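Local structure of membrane lipoprotein TpN32 (Treponema pallidum, 1XS5) at residues 18-23 / 221-226; 35-38 / 42-45. The protein binds L-methionine as a periplasmic-type binding lipoprotein and probably serves in uptake of this amino acid. All blocks are in the same frame, centred on the assembly; numbering follows the deposited sequence.

Contact 1 and contact 2 belong to the same lobe of a periplasmic binding protein, the one built on the mixed sheet that contains strands 3-9 and 30-36. Their centres lie 21 Å apart, and their nearest atoms come no closer than about 6 Å. Helix 14-26, used by contact 1, is followed in the chain by strand 30-36, whose end supplies contact 2. Residues 35-38 and 42-45 are nested inside the long loop that contact 1 closes between 18-23 and 221-226. Contact 1 ties the last helix, 222-231, back to the first helix; contact 2 is local, packing the residues just after strand 30-36 on helix 40-49, near the bound methionine.

Contact 1: 18-23 / 221-226; sequences LEIAKE and GGRVRT
Arg223 stretches from helix 222-231 across Ile20 to reach Glu23. Its CG stands anti to the backbone N (chi1 -178°) and the chain stays extended as far as NE, which carries the guanidinium over to helix 14-26. There Ile20 CG2 sits over one face of the group, near its rim, 3.5 Å from Arg223 NE. The carboxylate of Glu23 comes in at the edge: Arg223 NH2 gives OE1 of Glu23 a nearly straight hydrogen bond of 2.8 Å, part of a salt bridge, while NH1 adds a weak one to the same oxygen. OE1 lies in the guanidinium plane, but the donor stands above the carboxylate plane, and the two planes are turned 52° apart. The stronger partner of NH1 is Glu24, in a second salt bridge, so two acidic side chains hold this arginine. Alongside this polar pair, Ile20 CG2 meets Val224 CG2 at 3.9 Å; both residues are buried. The helix segments run nearly antiparallel, at 154°, with axes 10.3 Å apart. Away from Arg223, helix 14-26 rests on the sheet through Leu18, which touches strands 3-9 and 30-36, while Ala21 packs against helix 210-219.

Contact 2: 35-38 / 42-45; sequences VEFT and ALNE
Phe37, just beyond strand 30-36, reaches toward the first turn of helix 40-49, and Leu43 and Ala42 receive it. At the root of the side chain, Phe37 CB lies 3.5 Å from Leu43 CG. With CG of Phe37 anti to its own carbonyl carbon (chi1 -74°), the ring turns toward the helix. Phe37 CG is then 3.7 Å from both CG and CD2 of Leu43. Further out the two sides of the ring part company. On one, CD1 of Phe37 makes the closest apolar approach of the pair, 3.4 Å to Leu43 CD2, which is snug for two carbons, and CE1 stays more loosely beside the same methyl. On the other, CD2 of Phe37 touches Ala42 CB at 4.0 Å. Strands 3-9 and 30-36 are parallel neighbours joined through helix 14-26, a beta-alpha-beta crossover of the lobe's alpha/beta fold; strand 30-36 is the outermost strand at that side, and a short turn leads from it into helix 40-49. Asn39 OD1 accepts a hydrogen bond from Ala42 N in that turn. Near the tip, Phe37 CE2 passes 3.8 Å from Ala42 O, which approaches the ring obliquely, while Leu43 CA lies over one face, offset toward the rim. Ile52 also touches the Phe37 side chain. Leu43 in turn packs on Leu10 and on Phe57, a residue of the methionine pocket, and its side chain is about 7 Å from the bound ligand.

Contact 1: 18-23 / 221-226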
ATOM      1  N   LEU A  18       4.400  -0.723  13.948  1.00 18.57           N
ATOM      2  CA  LEU A  18       5.190   0.355  14.549  1.00 17.97           C
ATOM      3  C   LEU A  18       5.130   0.284  16.087  1.00 19.10           C
ATOM      4  O   LEU A  18       6.051   0.731  16.772  1.00 19.92           O
ATOM      5  CB  LEU A  18       4.650   1.700  14.062  1.00 19.39           C
ATOM      6  CG  LEU A  18       5.072   2.022  12.618  1.00 22.93           C
ATOM      7  CD1 LEU A  18       4.454   3.347  12.231  1.00 15.73           C
ATOM      8  CD2 LEU A  18       6.555   2.105  12.481  1.00 17.76           C
ATOM      9  N   GLU A  19       4.034  -0.245  16.618  1.00 17.61           N
ATOM     10  CA  GLU A  19       3.886  -0.400  18.072  1.00 23.66           C
ATOM     11  C   GLU A  19       4.837  -1.492  18.569  1.00 27.54           C
ATOM     12  O   GLU A  19       5.321  -1.435  19.698  1.00 22.25           O
ATOM     13  CB  GLU A  19       2.465  -0.811  18.444  1.00 16.10           C
ATOM     14  CG  GLU A  19       1.433   0.272  18.184  1.00 27.22           C
ATOM     15  CD  GLU A  19       1.432   1.373  19.260  1.00 39.17           C
ATOM     16  OE1 GLU A  19       2.330   1.379  20.157  1.00 42.90           O
ATOM     17  OE2 GLU A  19       0.523   2.235  19.214  1.00 38.23           O
ATOM     18  N   ILE A  20       5.075  -2.503  17.740  1.00 24.61           N
ATOM     19  CA  ILE A  20       5.993  -3.563  18.137  1.00 23.44           C
ATOM     20  C   ILE A  20       7.389  -2.970  18.083  1.00 25.44           C
ATOM     21  O   ILE A  20       8.217  -3.208  18.970  1.00 25.53           O
ATOM     22  CB  ILE A  20       5.895  -4.775  17.171  1.00 26.59           C
ATOM     23  CG1 ILE A  20       4.530  -5.444  17.357  1.00 25.21           C
ATOM     24  CG2 ILE A  20       7.035  -5.763  17.418  1.00 21.44           C
ATOM     25  CD1 ILE A  20       4.224  -6.478  16.295  1.00 25.89           C
ATOM     26  N   ALA A  21       7.634  -2.171  17.050  1.00 22.19           N
ATOM     27  CA  ALA A  21       8.915  -1.517  16.872  1.00 21.84           C
ATOM     28  C   ALA A  21       9.210  -0.524  17.994  1.00 20.72           C
ATOM     29  O   ALA A  21      10.385  -0.342  18.382  1.00 17.76           O
ATOM     30  CB  ALA A  21       8.948  -0.786  15.542  1.00 21.37           C
ATOM     31  N   LYS A  22       8.157   0.148  18.457  1.00 20.10           N
ATOM     32  CA  LYS A  22       8.273   1.168  19.523  1.00 21.25           C
ATOM     33  C   LYS A  22       8.792   0.466  20.796  1.00 25.19           C
ATOM     34  O   LYS A  22       9.729   0.945  21.454  1.00 23.92           O
ATOM     35  CB  LYS A  22       6.904   1.820  19.765  1.00 16.10           C
ATOM     36  CG  LYS A  22       6.776   2.790  20.963  1.00 20.16           C
ATOM     37  CD  LYS A  22       5.327   3.347  20.979  1.00 18.04           C
ATOM     38  CE  LYS A  22       5.034   4.210  22.195  1.00 18.99           C
ATOM     39  NZ  LYS A  22       6.060   5.274  22.354  1.00 25.93           N
ATOM     40  N   GLU A  23       8.190  -0.658  21.138  1.00 23.35           N
ATOM     41  CA  GLU A  23       8.676  -1.397  22.306  1.00 30.13           C
ATOM     42  C   GLU A  23      10.131  -1.802  22.154  1.00 30.28           C
ATOM     43  O   GLU A  23      10.926  -1.644  23.071  1.00 32.86           O
ATOM     44  CB  GLU A  23       7.862  -2.654  22.530  1.00 27.51           C
ATOM     45  CG  GLU A  23       6.400  -2.391  22.778  1.00 32.90           C
ATOM     46  CD  GLU A  23       5.733  -3.613  23.366  1.00 41.91           C
ATOM     47  OE1 GLU A  23       6.288  -4.708  23.131  1.00 45.16           O
ATOM     48  OE2 GLU A  23       4.679  -3.488  24.043  1.00 45.82           O
ATOM     49  N   GLY A 221      12.659  -7.459  11.830  1.00 31.64           N
ATOM     50  CA  GLY A 221      13.125  -8.493  12.716  1.00 35.62           C
ATOM     51  C   GLY A 221      12.243  -9.690  12.913  1.00 36.47           C
ATOM     52  O   GLY A 221      11.060  -9.721  12.509  1.00 33.41           O
ATOM     53  N   GLY A 222      12.844 -10.678  13.577  1.00 33.91           N
ATOM     54  CA  GLY A 222      12.151 -11.933  13.876  1.00 32.52           C
ATOM     55  C   GLY A 222      10.812 -11.785  14.576  1.00 28.05           C
ATOM     56  O   GLY A 222       9.863 -12.500  14.271  1.00 29.08           O
ATOM     57  N   ARG A 223      10.700 -10.851  15.502  1.00 27.94           N
ATOM     58  CA  ARG A 223       9.420 -10.672  16.189  1.00 26.16           C
ATOM     59  C   ARG A 223       8.295 -10.142  15.243  1.00 31.24           C
ATOM     60  O   ARG A 223       7.105 -10.513  15.349  1.00 24.98           O
ATOM     61  CB  ARG A 223       9.613  -9.700  17.332  1.00 28.82           C
ATOM     62  CG  ARG A 223       8.367  -9.489  18.131  1.00 27.88           C
ATOM     63  CD  ARG A 223       8.653  -8.547  19.266  1.00 33.09           C
ATOM     64  NE  ARG A 223       7.430  -8.186  19.979  1.00 37.98           N
ATOM     65  CZ  ARG A 223       7.368  -7.240  20.917  1.00 38.46           C
ATOM     66  NH1 ARG A 223       8.468  -6.566  21.262  1.00 39.09           N
ATOM     67  NH2 ARG A 223       6.203  -6.943  21.477  1.00 31.88           N
ATOM     68  N   VAL A 224       8.655  -9.241  14.338  1.00 29.01           N
ATOM     69  CA  VAL A 224       7.632  -8.739  13.427  1.00 29.51           C
ATOM     70  C   VAL A 224       7.293  -9.841  12.435  1.00 29.94           C
ATOM     71  O   VAL A 224       6.117 -10.115  12.195  1.00 32.17           O
ATOM     72  CB  VAL A 224       8.110  -7.459  12.710  1.00 28.73           C
ATOM     73  CG1 VAL A 224       7.421  -7.295  11.332  1.00 28.73           C
ATOM     74  CG2 VAL A 224       7.783  -6.268  13.602  1.00 27.42           C
ATOM     75  N   ARG A 225       8.320 -10.487  11.886  1.00 32.43           N
ATOM     76  CA  ARG A 225       8.115 -11.583  10.930  1.00 34.21           C
ATOM     77  C   ARG A 225       7.229 -12.669  11.547  1.00 36.70           C
ATOM     78  O   ARG A 225       6.335 -13.251  10.898  1.00 37.07           O
ATOM     79  CB  ARG A 225       9.449 -12.195  10.524  1.00 30.29           C
ATOM     80  CG  ARG A 225      10.325 -11.285   9.696  1.00 36.13           C
ATOM     81  CD  ARG A 225      11.310 -12.124   8.920  1.00 44.42           C
ATOM     82  NE  ARG A 225      12.070 -12.979   9.827  1.00 53.71           N
ATOM     83  CZ  ARG A 225      13.167 -12.588  10.473  1.00 57.26           C
ATOM     84  NH1 ARG A 225      13.644 -11.358  10.300  1.00 55.93           N
ATOM     85  NH2 ARG A 225      13.776 -13.414  11.313  1.00 56.59           N
ATOM     86  N   THR A 226       7.466 -12.931  12.819  1.00 36.57           N
ATOM     87  CA  THR A 226       6.700 -13.936  13.525  1.00 33.25           C
ATOM     88  C   THR A 226       5.275 -13.482  13.655  1.00 31.82           C
ATOM     89  O   THR A 226       4.340 -14.245  13.392  1.00 30.60           O
ATOM     90  CB  THR A 226       7.353 -14.188  14.883  1.00 36.99           C
ATOM     91  OG1 THR A 226       8.603 -14.850  14.648  1.00 37.63           O
ATOM     92  CG2 THR A 226       6.455 -15.016  15.797  1.00 34.52           C
TER

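Contact 2: 35-38 / 42-45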
ATOM      1  N   VAL A  35       2.860   8.938  14.797  1.00 15.51           N
ATOM      2  CA  VAL A  35       2.045  10.091  14.436  1.00 12.11           C
ATOM      3  C   VAL A  35       1.027   9.671  13.377  1.00 16.88           C
ATOM      4  O   VAL A  35       1.402   9.219  12.293  1.00 11.46           O
ATOM      5  CB  VAL A  35       2.985  11.187  13.881  1.00 14.82           C
ATOM      6  CG1 VAL A  35       2.194  12.485  13.599  1.00 17.25           C
ATOM      7  CG2 VAL A  35       4.162  11.399  14.877  1.00 18.87           C
ATOM      8  N   GLU A  36      -0.252   9.840  13.673  1.00 13.05           N
ATOM      9  CA  GLU A  36      -1.311   9.394  12.763  1.00 18.19           C
ATOM     10  C   GLU A  36      -1.828  10.461  11.804  1.00 20.31           C
ATOM     11  O   GLU A  36      -2.287  11.533  12.225  1.00 21.47           O
ATOM     12  CB  GLU A  36      -2.480   8.851  13.603  1.00 27.65           C
ATOM     13  CG  GLU A  36      -2.039   8.063  14.838  1.00 29.90           C
ATOM     14  CD  GLU A  36      -3.178   7.871  15.865  1.00 41.30           C
ATOM     15  OE1 GLU A  36      -4.265   7.407  15.468  1.00 39.71           O
ATOM     16  OE2 GLU A  36      -2.986   8.185  17.069  1.00 40.72           O
ATOM     17  N   PHE A  37      -1.784  10.137  10.512  1.00 14.54           N
ATOM     18  CA  PHE A  37      -2.219  11.029   9.444  1.00 17.20           C
ATOM     19  C   PHE A  37      -3.419  10.464   8.719  1.00 19.96           C
ATOM     20  O   PHE A  37      -3.737   9.300   8.892  1.00 15.11           O
ATOM     21  CB  PHE A  37      -1.080  11.195   8.434  1.00 15.85           C
ATOM     22  CG  PHE A  37       0.042  12.070   8.926  1.00 13.21           C
ATOM     23  CD1 PHE A  37       1.010  11.568   9.781  1.00 10.96           C
ATOM     24  CD2 PHE A  37       0.116  13.396   8.527  1.00 11.91           C
ATOM     25  CE1 PHE A  37       2.049  12.374  10.233  1.00 13.83           C
ATOM     26  CE2 PHE A  37       1.144  14.233   8.971  1.00 11.14           C
ATOM     27  CZ  PHE A  37       2.109  13.728   9.823  1.00 14.99           C
ATOM     28  N   THR A  38      -4.055  11.265   7.856  1.00 15.40           N
ATOM     29  CA  THR A  38      -5.223  10.797   7.132  1.00 16.25           C
ATOM     30  C   THR A  38      -5.037  10.730   5.628  1.00 16.24           C
ATOM     31  O   THR A  38      -5.918  10.277   4.912  1.00 16.24           O
ATOM     32  CB  THR A  38      -6.457  11.711   7.404  1.00 14.41           C
ATOM     33  OG1 THR A  38      -6.233  13.008   6.826  1.00 22.38           O
ATOM     34  CG2 THR A  38      -6.660  11.899   8.872  1.00 17.08           C
ATOM     35  N   ALA A  42      -0.055  14.318   2.773  1.00 11.74           N
ATOM     36  CA  ALA A  42       0.344  14.917   4.046  1.00 14.89           C
ATOM     37  C   ALA A  42       1.481  14.172   4.740  1.00 15.03           C
ATOM     38  O   ALA A  42       2.355  14.751   5.429  1.00 11.05           O
ATOM     39  CB  ALA A  42      -0.886  14.998   4.946  1.00 16.19           C
ATOM     40  N   LEU A  43       1.466  12.849   4.609  1.00 11.25           N
ATOM     41  CA  LEU A  43       2.508  12.048   5.237  1.00 11.45           C
ATOM     42  C   LEU A  43       3.878  12.319   4.615  1.00 10.05           C
ATOM     43  O   LEU A  43       4.887  12.359   5.309  1.00 12.32           O
ATOM     44  CB  LEU A  43       2.187  10.540   5.071  1.00  7.66           C
ATOM     45  CG  LEU A  43       1.216   9.941   6.107  1.00 12.75           C
ATOM     46  CD1 LEU A  43       0.394   8.771   5.536  1.00 13.00           C
ATOM     47  CD2 LEU A  43       2.080   9.469   7.286  1.00 19.93           C
ATOM     48  N   ASN A  44       3.924  12.399   3.287  1.00  9.92           N
ATOM     49  CA  ASN A  44       5.213  12.650   2.645  1.00 12.51           C
ATOM     50  C   ASN A  44       5.678  14.103   2.800  1.00 13.92           C
ATOM     51  O   ASN A  44       6.874  14.357   2.958  1.00 15.98           O
ATOM     52  CB  ASN A  44       5.170  12.240   1.159  1.00 12.43           C
ATOM     53  CG  ASN A  44       5.378  10.725   0.972  1.00  6.88           C
ATOM     54  OD1 ASN A  44       6.067  10.097   1.755  1.00 11.95           O
ATOM     55  ND2 ASN A  44       4.796  10.159  -0.090  1.00 13.32           N
ATOM     56  N   GLU A  45       4.745  15.046   2.763  1.00 15.47           N
ATOM     57  CA  GLU A  45       5.124  16.434   2.943  1.00 17.04           C
ATOM     58  C   GLU A  45       5.655  16.654   4.375  1.00 16.03           C
ATOM     59  O   GLU A  45       6.534  17.488   4.586  1.00 18.96           O
ATOM     60  CB  GLU A  45       3.925  17.349   2.683  1.00 18.58           C
ATOM     61  CG  GLU A  45       3.473  17.357   1.234  1.00 25.48           C
ATOM     62  CD  GLU A  45       2.356  18.384   0.937  1.00 34.15           C
ATOM     63  OE1 GLU A  45       1.543  18.703   1.843  1.00 36.10           O
ATOM     64  OE2 GLU A  45       2.280  18.862  -0.222  1.00 39.54           O
TER